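Local coordinates for protein regulator of nonsense transcripts 2 (Homo sapiens, PDB 4CEM) that acts in nonsense-mediated mRNA decay as the factor UPF2, its first MIF4G domain probably serving as an all-helical scaffold, at residues A[126-131]-A[151-156]; A[170-175]-A[237-242]; A[187-192]-A[241-246]; A[210-215]-A[303-308]. All coordinates share one frame; numbering follows the deposited sequence.

Contact 1: A[126-131]-A[151-156]; sequences QVWKKH and RFIAEL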
# COMPACT_ATOMS: atom_id res chain seq x y z
N GLN A 126 9.10 -16.10 -0.25
CA GLN A 126 8.56 -17.27 -0.93
C GLN A 126 7.07 -17.45 -0.62
O GLN A 126 6.28 -17.67 -1.53
CB GLN A 126 9.38 -18.52 -0.56
CG GLN A 126 9.00 -19.77 -1.33
CD GLN A 126 8.23 -20.78 -0.48
OE1 GLN A 126 7.17 -21.35 -1.06
NE2 GLN A 126 8.59 -21.05 0.68
N VAL A 127 6.70 -17.26 0.64
CA VAL A 127 5.30 -17.41 1.05
C VAL A 127 4.39 -16.30 0.52
O VAL A 127 3.20 -16.54 0.28
CB VAL A 127 5.16 -17.49 2.58
CG1 VAL A 127 3.70 -17.68 2.98
CG2 VAL A 127 6.00 -18.64 3.12
N TRP A 128 4.92 -15.09 0.34
CA TRP A 128 4.18 -14.03 -0.36
C TRP A 128 3.93 -14.39 -1.80
O TRP A 128 2.85 -14.12 -2.33
CB TRP A 128 4.92 -12.69 -0.31
CG TRP A 128 4.64 -11.85 0.91
CD1 TRP A 128 5.54 -11.42 1.87
CD2 TRP A 128 3.35 -11.30 1.34
NE1 TRP A 128 4.92 -10.68 2.84
CE2 TRP A 128 3.61 -10.57 2.58
CE3 TRP A 128 2.06 -11.35 0.85
CZ2 TRP A 128 2.61 -9.92 3.27
CZ3 TRP A 128 1.06 -10.69 1.55
CH2 TRP A 128 1.32 -9.99 2.74
N LYS A 129 4.92 -14.97 -2.47
CA LYS A 129 4.75 -15.38 -3.86
C LYS A 129 3.64 -16.43 -4.00
O LYS A 129 2.75 -16.27 -4.83
CB LYS A 129 6.06 -15.90 -4.45
CG LYS A 129 6.99 -14.82 -4.95
CD LYS A 129 8.27 -15.46 -5.48
CE LYS A 129 9.32 -14.44 -5.88
NZ LYS A 129 10.68 -15.06 -5.86
N LYS A 130 3.70 -17.48 -3.19
CA LYS A 130 2.65 -18.50 -3.17
C LYS A 130 1.29 -17.84 -2.92
O LYS A 130 0.31 -18.15 -3.59
CB LYS A 130 2.89 -19.55 -2.07
CG LYS A 130 4.16 -20.38 -2.23
CD LYS A 130 4.09 -21.35 -3.39
CE LYS A 130 5.41 -22.09 -3.57
NZ LYS A 130 5.47 -22.84 -4.86
N HIS A 131 1.25 -16.91 -1.97
CA HIS A 131 0.01 -16.24 -1.61
C HIS A 131 -0.59 -15.50 -2.78
O HIS A 131 -1.81 -15.49 -2.95
CB HIS A 131 0.24 -15.31 -0.43
CG HIS A 131 -1.00 -14.59 0.05
ND1 HIS A 131 -1.74 -15.03 1.08
CD2 HIS A 131 -1.60 -13.41 -0.39
CE1 HIS A 131 -2.77 -14.18 1.29
NE2 HIS A 131 -2.68 -13.19 0.39
N ARG A 151 0.95 -2.45 0.30
CA ARG A 151 1.68 -1.53 1.14
C ARG A 151 2.71 -2.27 1.98
O ARG A 151 3.85 -1.80 2.14
CB ARG A 151 0.74 -0.77 2.07
CG ARG A 151 1.48 0.07 3.11
CD ARG A 151 0.53 0.66 4.11
NE ARG A 151 1.25 1.38 5.16
CZ ARG A 151 0.66 1.98 6.19
NH1 ARG A 151 -0.66 1.95 6.32
NH2 ARG A 151 1.39 2.61 7.10
N PHE A 152 2.30 -3.42 2.51
CA PHE A 152 3.16 -4.22 3.38
C PHE A 152 4.41 -4.66 2.62
O PHE A 152 5.52 -4.36 3.05
CB PHE A 152 2.37 -5.42 3.92
CG PHE A 152 3.01 -6.13 5.10
CD1 PHE A 152 4.26 -5.78 5.61
CD2 PHE A 152 2.32 -7.18 5.71
CE1 PHE A 152 4.80 -6.47 6.68
CE2 PHE A 152 2.87 -7.86 6.78
CZ PHE A 152 4.11 -7.51 7.27
N ILE A 153 4.26 -5.33 1.47
CA ILE A 153 5.44 -5.77 0.71
C ILE A 153 6.30 -4.59 0.25
O ILE A 153 7.54 -4.71 0.14
CB ILE A 153 5.12 -6.71 -0.48
CG1 ILE A 153 4.32 -6.00 -1.56
CG2 ILE A 153 4.38 -7.96 0.00
CD1 ILE A 153 4.07 -6.86 -2.77
N ALA A 154 5.64 -3.45 -0.01
CA ALA A 154 6.34 -2.18 -0.27
C ALA A 154 7.27 -1.79 0.89
O ALA A 154 8.46 -1.62 0.68
CB ALA A 154 5.35 -1.06 -0.54
N GLU A 155 6.74 -1.68 2.11
CA GLU A 155 7.60 -1.35 3.26
C GLU A 155 8.72 -2.36 3.43
O GLU A 155 9.88 -1.98 3.61
CB GLU A 155 6.82 -1.28 4.58
CG GLU A 155 6.10 0.04 4.82
CD GLU A 155 7.01 1.25 4.82
OE1 GLU A 155 8.19 1.16 5.18
OE2 GLU A 155 6.52 2.32 4.44
N LEU A 156 8.37 -3.64 3.37
CA LEU A 156 9.35 -4.70 3.57
C LEU A 156 10.52 -4.57 2.60
O LEU A 156 11.65 -4.96 2.92
CB LEU A 156 8.71 -6.09 3.42
CG LEU A 156 7.81 -6.54 4.58
CD1 LEU A 156 7.03 -7.77 4.16
CD2 LEU A 156 8.65 -6.81 5.81

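Contact 2: A[170-175]-A[237-242]; sequences LIYEQL and QNLLKE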
# COMPACT_ATOMS: atom_id res chain seq x y z
N LEU A 170 8.74 -8.15 -7.05
CA LEU A 170 7.47 -8.63 -6.53
C LEU A 170 6.36 -7.58 -6.59
O LEU A 170 5.23 -7.89 -6.94
CB LEU A 170 7.64 -9.12 -5.10
CG LEU A 170 6.45 -9.88 -4.54
CD1 LEU A 170 6.43 -11.30 -5.08
CD2 LEU A 170 6.49 -9.88 -3.02
N ILE A 171 6.69 -6.33 -6.24
CA ILE A 171 5.71 -5.23 -6.29
C ILE A 171 5.31 -4.93 -7.74
O ILE A 171 4.13 -4.77 -8.05
CB ILE A 171 6.24 -3.93 -5.65
CG1 ILE A 171 6.53 -4.11 -4.16
CG2 ILE A 171 5.23 -2.79 -5.79
CD1 ILE A 171 7.50 -3.08 -3.63
N TYR A 172 6.30 -4.85 -8.62
CA TYR A 172 6.04 -4.60 -10.05
C TYR A 172 5.04 -5.61 -10.58
O TYR A 172 4.07 -5.25 -11.24
CB TYR A 172 7.34 -4.66 -10.86
CG TYR A 172 7.22 -4.06 -12.25
CD1 TYR A 172 7.25 -2.68 -12.44
CD2 TYR A 172 7.07 -4.88 -13.38
CE1 TYR A 172 7.14 -2.12 -13.71
CE2 TYR A 172 6.96 -4.32 -14.65
CZ TYR A 172 7.00 -2.95 -14.81
OH TYR A 172 6.89 -2.37 -16.06
N GLU A 173 5.30 -6.89 -10.29
CA GLU A 173 4.39 -7.97 -10.67
C GLU A 173 2.95 -7.71 -10.27
O GLU A 173 2.05 -7.82 -11.11
CB GLU A 173 4.84 -9.30 -10.04
CG GLU A 173 5.48 -10.29 -11.00
CD GLU A 173 5.23 -11.73 -10.58
OE1 GLU A 173 5.37 -12.04 -9.38
OE2 GLU A 173 4.88 -12.54 -11.46
N GLN A 174 2.72 -7.37 -9.01
CA GLN A 174 1.35 -7.23 -8.52
C GLN A 174 0.70 -5.98 -9.07
O GLN A 174 -0.51 -5.95 -9.27
CB GLN A 174 1.29 -7.23 -6.99
CG GLN A 174 2.02 -8.38 -6.31
CD GLN A 174 1.83 -9.72 -7.02
OE1 GLN A 174 2.81 -10.39 -7.39
NE2 GLN A 174 0.58 -10.10 -7.22
N LEU A 175 1.50 -4.94 -9.33
CA LEU A 175 0.99 -3.71 -9.93
C LEU A 175 0.53 -3.94 -11.37
O LEU A 175 -0.54 -3.46 -11.76
CB LEU A 175 2.03 -2.58 -9.91
CG LEU A 175 1.85 -1.39 -8.95
CD1 LEU A 175 2.54 -0.17 -9.53
CD2 LEU A 175 0.38 -1.08 -8.68
N GLN A 237 6.81 4.45 -11.88
CA GLN A 237 6.15 5.70 -12.27
C GLN A 237 5.40 5.53 -13.58
O GLN A 237 4.25 5.95 -13.71
CB GLN A 237 7.13 6.88 -12.35
CG GLN A 237 6.41 8.22 -12.50
CD GLN A 237 7.03 9.35 -11.69
OE1 GLN A 237 6.22 10.36 -11.36
NE2 GLN A 237 8.22 9.32 -11.37
N ASN A 238 6.03 4.87 -14.55
CA ASN A 238 5.36 4.57 -15.83
C ASN A 238 4.03 3.83 -15.64
O ASN A 238 3.01 4.24 -16.21
CB ASN A 238 6.27 3.75 -16.75
CG ASN A 238 7.56 4.47 -17.09
OD1 ASN A 238 7.67 5.70 -16.95
ND2 ASN A 238 8.55 3.71 -17.55
N LEU A 239 4.03 2.77 -14.84
CA LEU A 239 2.79 2.02 -14.57
C LEU A 239 1.71 2.92 -14.00
O LEU A 239 0.56 2.89 -14.45
CB LEU A 239 3.05 0.85 -13.61
CG LEU A 239 3.88 -0.32 -14.14
CD1 LEU A 239 3.95 -1.42 -13.08
CD2 LEU A 239 3.33 -0.88 -15.45
N LEU A 240 2.08 3.74 -13.02
CA LEU A 240 1.11 4.62 -12.36
C LEU A 240 0.49 5.63 -13.33
O LEU A 240 -0.71 5.87 -13.27
CB LEU A 240 1.76 5.32 -11.17
CG LEU A 240 2.15 4.37 -10.03
CD1 LEU A 240 3.14 5.03 -9.09
CD2 LEU A 240 0.91 3.90 -9.28
N LYS A 241 1.30 6.22 -14.21
CA LYS A 241 0.79 7.18 -15.20
C LYS A 241 -0.12 6.51 -16.21
O LYS A 241 -1.17 7.03 -16.57
CB LYS A 241 1.94 7.88 -15.93
CG LYS A 241 2.23 9.28 -15.40
CD LYS A 241 3.72 9.57 -15.25
CE LYS A 241 3.96 10.90 -14.55
NZ LYS A 241 5.39 11.08 -14.19
N GLU A 242 0.31 5.33 -16.65
CA GLU A 242 -0.45 4.50 -17.56
C GLU A 242 -1.79 4.11 -16.93
O GLU A 242 -2.82 4.13 -17.60
CB GLU A 242 0.37 3.27 -17.90
CG GLU A 242 -0.13 2.46 -19.06
CD GLU A 242 0.64 1.16 -19.17
OE1 GLU A 242 1.87 1.19 -18.97
OE2 GLU A 242 0.01 0.12 -19.43

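Contact 3: A[187-192]-A[241-246]; sequences THVSVV and KEYFTS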
# COMPACT_ATOMS: atom_id res chain seq x y z
N THR A 187 -11.66 -0.97 -10.36
CA THR A 187 -12.07 -1.52 -9.07
C THR A 187 -10.95 -1.47 -8.02
O THR A 187 -11.22 -1.49 -6.82
CB THR A 187 -12.55 -2.98 -9.23
OG1 THR A 187 -11.75 -3.64 -10.22
CG2 THR A 187 -14.00 -3.01 -9.66
N HIS A 188 -9.70 -1.39 -8.47
CA HIS A 188 -8.56 -1.35 -7.56
C HIS A 188 -8.05 0.06 -7.31
O HIS A 188 -6.94 0.23 -6.81
CB HIS A 188 -7.42 -2.21 -8.12
CG HIS A 188 -7.79 -3.67 -8.34
ND1 HIS A 188 -8.17 -4.15 -9.54
CD2 HIS A 188 -7.79 -4.76 -7.47
CE1 HIS A 188 -8.43 -5.47 -9.44
NE2 HIS A 188 -8.19 -5.84 -8.17
N VAL A 189 -8.84 1.08 -7.62
CA VAL A 189 -8.35 2.47 -7.55
C VAL A 189 -7.81 2.81 -6.17
O VAL A 189 -6.69 3.32 -6.05
CB VAL A 189 -9.43 3.50 -7.91
CG1 VAL A 189 -8.83 4.90 -7.92
CG2 VAL A 189 -10.03 3.19 -9.26
N SER A 190 -8.61 2.52 -5.15
CA SER A 190 -8.23 2.79 -3.77
C SER A 190 -6.96 2.02 -3.36
O SER A 190 -6.22 2.47 -2.49
CB SER A 190 -9.37 2.42 -2.82
OG SER A 190 -9.49 1.02 -2.71
N VAL A 191 -6.73 0.86 -3.97
CA VAL A 191 -5.50 0.11 -3.75
C VAL A 191 -4.28 0.85 -4.31
O VAL A 191 -3.22 0.88 -3.68
CB VAL A 191 -5.59 -1.32 -4.33
CG1 VAL A 191 -4.23 -1.98 -4.40
CG2 VAL A 191 -6.54 -2.16 -3.49
N VAL A 192 -4.44 1.46 -5.49
CA VAL A 192 -3.34 2.20 -6.12
C VAL A 192 -3.08 3.52 -5.40
O VAL A 192 -1.94 3.96 -5.28
CB VAL A 192 -3.63 2.49 -7.60
CG1 VAL A 192 -2.52 3.32 -8.22
CG2 VAL A 192 -3.80 1.19 -8.36
N LYS A 241 1.30 6.22 -14.21
CA LYS A 241 0.79 7.18 -15.20
C LYS A 241 -0.12 6.51 -16.21
O LYS A 241 -1.17 7.03 -16.57
CB LYS A 241 1.94 7.88 -15.93
CG LYS A 241 2.23 9.28 -15.40
CD LYS A 241 3.72 9.57 -15.25
CE LYS A 241 3.96 10.90 -14.55
NZ LYS A 241 5.39 11.08 -14.19
N GLU A 242 0.31 5.33 -16.65
CA GLU A 242 -0.45 4.50 -17.56
C GLU A 242 -1.79 4.11 -16.93
O GLU A 242 -2.82 4.13 -17.60
CB GLU A 242 0.37 3.27 -17.90
CG GLU A 242 -0.13 2.46 -19.06
CD GLU A 242 0.64 1.16 -19.17
OE1 GLU A 242 1.87 1.19 -18.97
OE2 GLU A 242 0.01 0.12 -19.43
N TYR A 243 -1.78 3.75 -15.65
CA TYR A 243 -3.02 3.51 -14.92
C TYR A 243 -3.84 4.78 -14.87
O TYR A 243 -5.03 4.77 -15.14
CB TYR A 243 -2.73 3.06 -13.49
CG TYR A 243 -3.98 2.70 -12.71
CD1 TYR A 243 -4.48 1.39 -12.71
CD2 TYR A 243 -4.66 3.65 -11.96
CE1 TYR A 243 -5.61 1.06 -12.00
CE2 TYR A 243 -5.80 3.33 -11.24
CZ TYR A 243 -6.27 2.03 -11.26
OH TYR A 243 -7.41 1.69 -10.55
N PHE A 244 -3.18 5.88 -14.52
CA PHE A 244 -3.84 7.16 -14.41
C PHE A 244 -4.48 7.56 -15.73
O PHE A 244 -5.59 8.09 -15.76
CB PHE A 244 -2.86 8.24 -13.97
CG PHE A 244 -3.46 9.61 -13.96
CD1 PHE A 244 -4.37 9.96 -12.98
CD2 PHE A 244 -3.16 10.52 -14.96
CE1 PHE A 244 -4.95 11.22 -12.97
CE2 PHE A 244 -3.74 11.78 -14.96
CZ PHE A 244 -4.64 12.13 -13.96
N THR A 245 -3.76 7.33 -16.83
CA THR A 245 -4.29 7.52 -18.17
C THR A 245 -5.59 6.72 -18.38
O THR A 245 -6.64 7.27 -18.73
CB THR A 245 -3.26 7.09 -19.22
OG1 THR A 245 -2.14 7.98 -19.17
CG2 THR A 245 -3.86 7.09 -20.62
N SER A 246 -5.49 5.42 -18.14
CA SER A 246 -6.64 4.53 -18.20
C SER A 246 -7.80 5.07 -17.35
O SER A 246 -8.94 5.09 -17.80
CB SER A 246 -6.24 3.13 -17.74
OG SER A 246 -7.32 2.45 -17.15

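Contact 4: A[210-215]-A[303-308]; sequences KVKSAA and LLDENM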
# COMPACT_ATOMS: atom_id res chain seq x y z
N LYS A 210 0.49 18.52 -3.67
CA LYS A 210 0.37 19.08 -2.32
C LYS A 210 1.74 19.36 -1.70
O LYS A 210 1.97 20.43 -1.12
CB LYS A 210 -0.39 18.14 -1.37
CG LYS A 210 -1.84 17.87 -1.74
CD LYS A 210 -2.64 17.41 -0.52
CE LYS A 210 -4.10 17.14 -0.88
NZ LYS A 210 -5.00 17.22 0.31
N VAL A 211 2.64 18.39 -1.79
CA VAL A 211 3.97 18.53 -1.21
C VAL A 211 4.73 19.65 -1.90
O VAL A 211 5.34 20.50 -1.24
CB VAL A 211 4.80 17.23 -1.32
CG1 VAL A 211 6.23 17.45 -0.83
CG2 VAL A 211 4.13 16.08 -0.55
N LYS A 212 4.67 19.67 -3.23
CA LYS A 212 5.34 20.72 -3.99
C LYS A 212 4.79 22.07 -3.58
O LYS A 212 5.55 22.99 -3.25
CB LYS A 212 5.15 20.51 -5.49
CG LYS A 212 5.99 19.38 -6.06
CD LYS A 212 6.01 19.46 -7.57
CE LYS A 212 6.74 18.29 -8.21
NZ LYS A 212 6.84 18.50 -9.68
N SER A 213 3.47 22.17 -3.58
CA SER A 213 2.80 23.40 -3.19
C SER A 213 3.13 23.83 -1.77
O SER A 213 3.38 25.00 -1.51
CB SER A 213 1.29 23.23 -3.36
OG SER A 213 0.98 23.07 -4.73
N ALA A 214 3.14 22.89 -0.84
CA ALA A 214 3.43 23.22 0.55
C ALA A 214 4.86 23.72 0.67
O ALA A 214 5.14 24.66 1.41
CB ALA A 214 3.20 22.02 1.46
N ALA A 215 5.76 23.10 -0.09
CA ALA A 215 7.19 23.42 0.02
C ALA A 215 7.46 24.85 -0.43
O ALA A 215 8.13 25.59 0.27
CB ALA A 215 8.02 22.44 -0.80
N LEU A 303 -1.19 13.11 -6.41
CA LEU A 303 -0.08 12.23 -6.05
C LEU A 303 0.90 12.10 -7.22
O LEU A 303 2.11 12.15 -7.04
CB LEU A 303 -0.61 10.87 -5.59
CG LEU A 303 -1.29 10.80 -4.20
CD1 LEU A 303 -2.41 9.77 -4.16
CD2 LEU A 303 -0.29 10.52 -3.09
N LEU A 304 0.37 11.97 -8.43
CA LEU A 304 1.22 11.88 -9.62
C LEU A 304 1.57 13.25 -10.23
O LEU A 304 2.29 13.31 -11.22
CB LEU A 304 0.56 10.99 -10.66
CG LEU A 304 0.21 9.58 -10.18
CD1 LEU A 304 -0.45 8.76 -11.28
CD2 LEU A 304 1.45 8.88 -9.66
N ASP A 305 1.08 14.34 -9.62
CA ASP A 305 1.31 15.72 -10.10
C ASP A 305 0.82 15.96 -11.54
O ASP A 305 1.39 16.78 -12.26
CB ASP A 305 2.79 16.10 -9.96
CG ASP A 305 3.05 17.60 -10.22
OD1 ASP A 305 2.16 18.44 -9.93
OD2 ASP A 305 4.16 17.93 -10.72
N GLU A 306 -0.25 15.27 -11.92
CA GLU A 306 -0.86 15.42 -13.24
C GLU A 306 -2.05 16.37 -13.17
O GLU A 306 -2.70 16.49 -12.13
CB GLU A 306 -1.30 14.06 -13.77
CG GLU A 306 -0.15 13.13 -14.13
CD GLU A 306 0.62 13.58 -15.36
OE1 GLU A 306 0.19 14.55 -16.03
OE2 GLU A 306 1.65 12.96 -15.68
N ASN A 307 -2.33 17.05 -14.28
CA ASN A 307 -3.54 17.87 -14.38
C ASN A 307 -4.74 16.97 -14.66
O ASN A 307 -4.59 15.88 -15.23
CB ASN A 307 -3.41 18.94 -15.47
CG ASN A 307 -2.71 20.20 -14.98
OD1 ASN A 307 -2.96 20.67 -13.87
ND2 ASN A 307 -1.85 20.76 -15.83
N MSE A 308 -5.92 17.43 -14.27
CA MSE A 308 -7.16 16.73 -14.60
C MSE A 308 -7.57 17.12 -15.99
O MSE A 308 -7.42 18.28 -16.37
CB MSE A 308 -8.28 17.15 -13.67
CG MSE A 308 -9.28 16.01 -13.44
SE MSE A 308 -8.55 14.75 -12.12
CE MSE A 308 -8.17 16.18 -10.83

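Contact 1: A[126-131]-A[151-156]
The indole nitrogen NE1 of Trp128 lies against two methyl groups of the opposing helix. Leu156 CD1 lies 3.8 Å from Trp128 NE1, and Ile153 CG2 comes within 4.0 Å of the same nitrogen. No hydrogen bond joins the two segments, and the whole interface is made by one ring reaching into the opposing helix. The methyl CG2 of Ile153 sits squarely over one face of the indole in a CH-pi contact, 3.7 Å from the centroid of the Trp128 five-membered ring and 11° off its normal. With chi1 of Ile153 at 66°, CG1 lies between the backbone N and the carbonyl carbon, and CG2 is thereby held opposite the carbonyl carbon, facing the indole. The far end of the indole works differently: Trp128 CZ2 touches Phe152 CD2 at 3.7 Å, and the six-membered ring presents its edge to the face of Phe152 in an offset edge-to-face pair. Trp128 is thus covered on one face and abutted at its benzo edge, which probably restricts its rotation. The segments run nearly antiparallel on the successive helices 120-137 and 143-158, forming a helical hairpin of the MIF4G domain. Phe162 and Val94 also touch Trp128, while Phe152 also packs on Ile93 of helix 86-95 and on Ala106, Val107 and Cys110 of helix 103-116.

Contact 2: A[170-175]-A[237-242]
Leu239 gives up more surface than any other residue of this contact, and it does so by pushing its branched end between Tyr172 and Leu175. Its CD1 methyl lies over one face of the Tyr172 ring, where the nearest ring atom, Tyr172 CE1, is 3.3 Å from Leu239 CD1. The other methyl, Leu239 CD2, reaches the phenol end of the ring and stands 3.9 Å from Tyr172 OH, so both methyls lie on one side of the ring, with CD2 nearer the hydroxyl. Tyr172 starts from a bond that does not point straight at the neighbouring helix, but with CG anti to the backbone N (chi1 -165°) the ring swings across and meets the leucine side chain at about a right angle. From the next turn, Leu175 CB approaches the same Leu239 CD1 at 3.9 Å, giving that methyl a second apolar neighbour. Leu240 adds a looser touch, with its CD2 4.4 Å from Leu175 CD1, and also packs on Val192 and Cys196 of helix 189-204. Replacing Tyr172 with an alanine would probably leave one flank of the Leu239 fork without its aromatic cover and set the leucine freer to turn. The helices run almost parallel, inclined by 15°, with local axes 11.1 Å apart, a spacing that long side chains have to bridge. With no hydrogen bond or charge pair across the segments, the pairing depends on shape and on the burial of carbon surface, and its specificity probably lies in how Leu239 fits between its two partners.

Contact 3: A[187-192]-A[241-246]
Tyr243 lays one face of its ring against Val192, whose CG2 methyl stands 3.9 Å above the ring plane and displaced toward the rim. The contact counts as CH-pi: Val192 CG2 is 4.0 Å from the centroid of the Tyr243 ring and 15° off its normal. A chi1 of -176° sends the tyrosine ring directly away from its own backbone N and carries the hydroxyl as far as the first turn of helix 189-204. There Tyr243 OH lies beside Val189 CA and CG2. The amide N of Val189 is also near, but its angle is too poor for a hydrogen bond with the hydroxyl. A weak hydrogen bond instead links Tyr243 OH to Asp182 OD2, an oxygen that also accepts a hydrogen bond from the N of His188, the N-cap residue of this helix. The same carboxylate oxygen thus lies beside both the helix start and the phenol, holding the latter only weakly. The contact joins the beginning of helix 189-204 to the middle of the long helix 230-259. Further sides of Tyr243 are taken up by His186, which forms an edge-to-face pair with it, by Ile178 of helix 164-181 and by Leu300 of helix 283-303, so that four helices converge around the ring.

Contact 4: A[210-215]-A[303-308]
Asp305, the residue that meets Lys212, has a positive phi of 59° with psi 32° and closes helix 283-303 in a Schellman motif, two backbone bonds reaching back into the last turn. This twist of the chain turns the aspartate toward helix 209-218 of the MIF4G domain. From that helix Lys212, its chain extended beyond CG, stretches across and meets the aspartate side chain at about a right angle. Its ammonium group forms a salt bridge and hydrogen bond, with Lys212 NZ 2.9 Å from Asp305 OD2. The last methylene follows, Lys212 CE lying 3.6 Å from the same Asp305 OD2. Asp305 OD1 forms a salt bridge with Arg209 NE, so the carboxylate is shared between two cationic side chains that rise from the start of one helix. Arg209 also donates from NH1 to Asn307 OD1, fastening the outgoing loop at a second point. An alanine in place of Asp305 would probably leave both Lys212 and Arg209 without their shared counter-charge and weaken the hold on the loop after the helix end. The link lies at the surface, and both Lys212 and Asp305 also touch a crystal neighbour, so lattice contacts may influence their conformations. Lys212 NZ does not lie in the plane of the Asp305 carboxylate but comes to OD2 from above it, 44° out of the plane.

Contact 1 closes along the chain before the other three open, and it meets contact 2 where Ile153 packs on Leu170 and Ile171 between the successive helices 143-158 and 164-181. Contacts 2 and 3, with centres about 10 Å apart, both use helix 230-259, share Lys241 and Glu242, and touch through Leu240 and Val192. Contact 4 lies about 20 Å from contact 2 and 17 Å from contact 3, centre to centre; its segments alternate with theirs, and Leu304 and Glu306 pack on helix 230-259. Contacts 1 and 4, about 29 Å apart, do not touch. Together they trace a continuous path from a buried apolar interior to a salt bridge at the surface within one MIF4G domain.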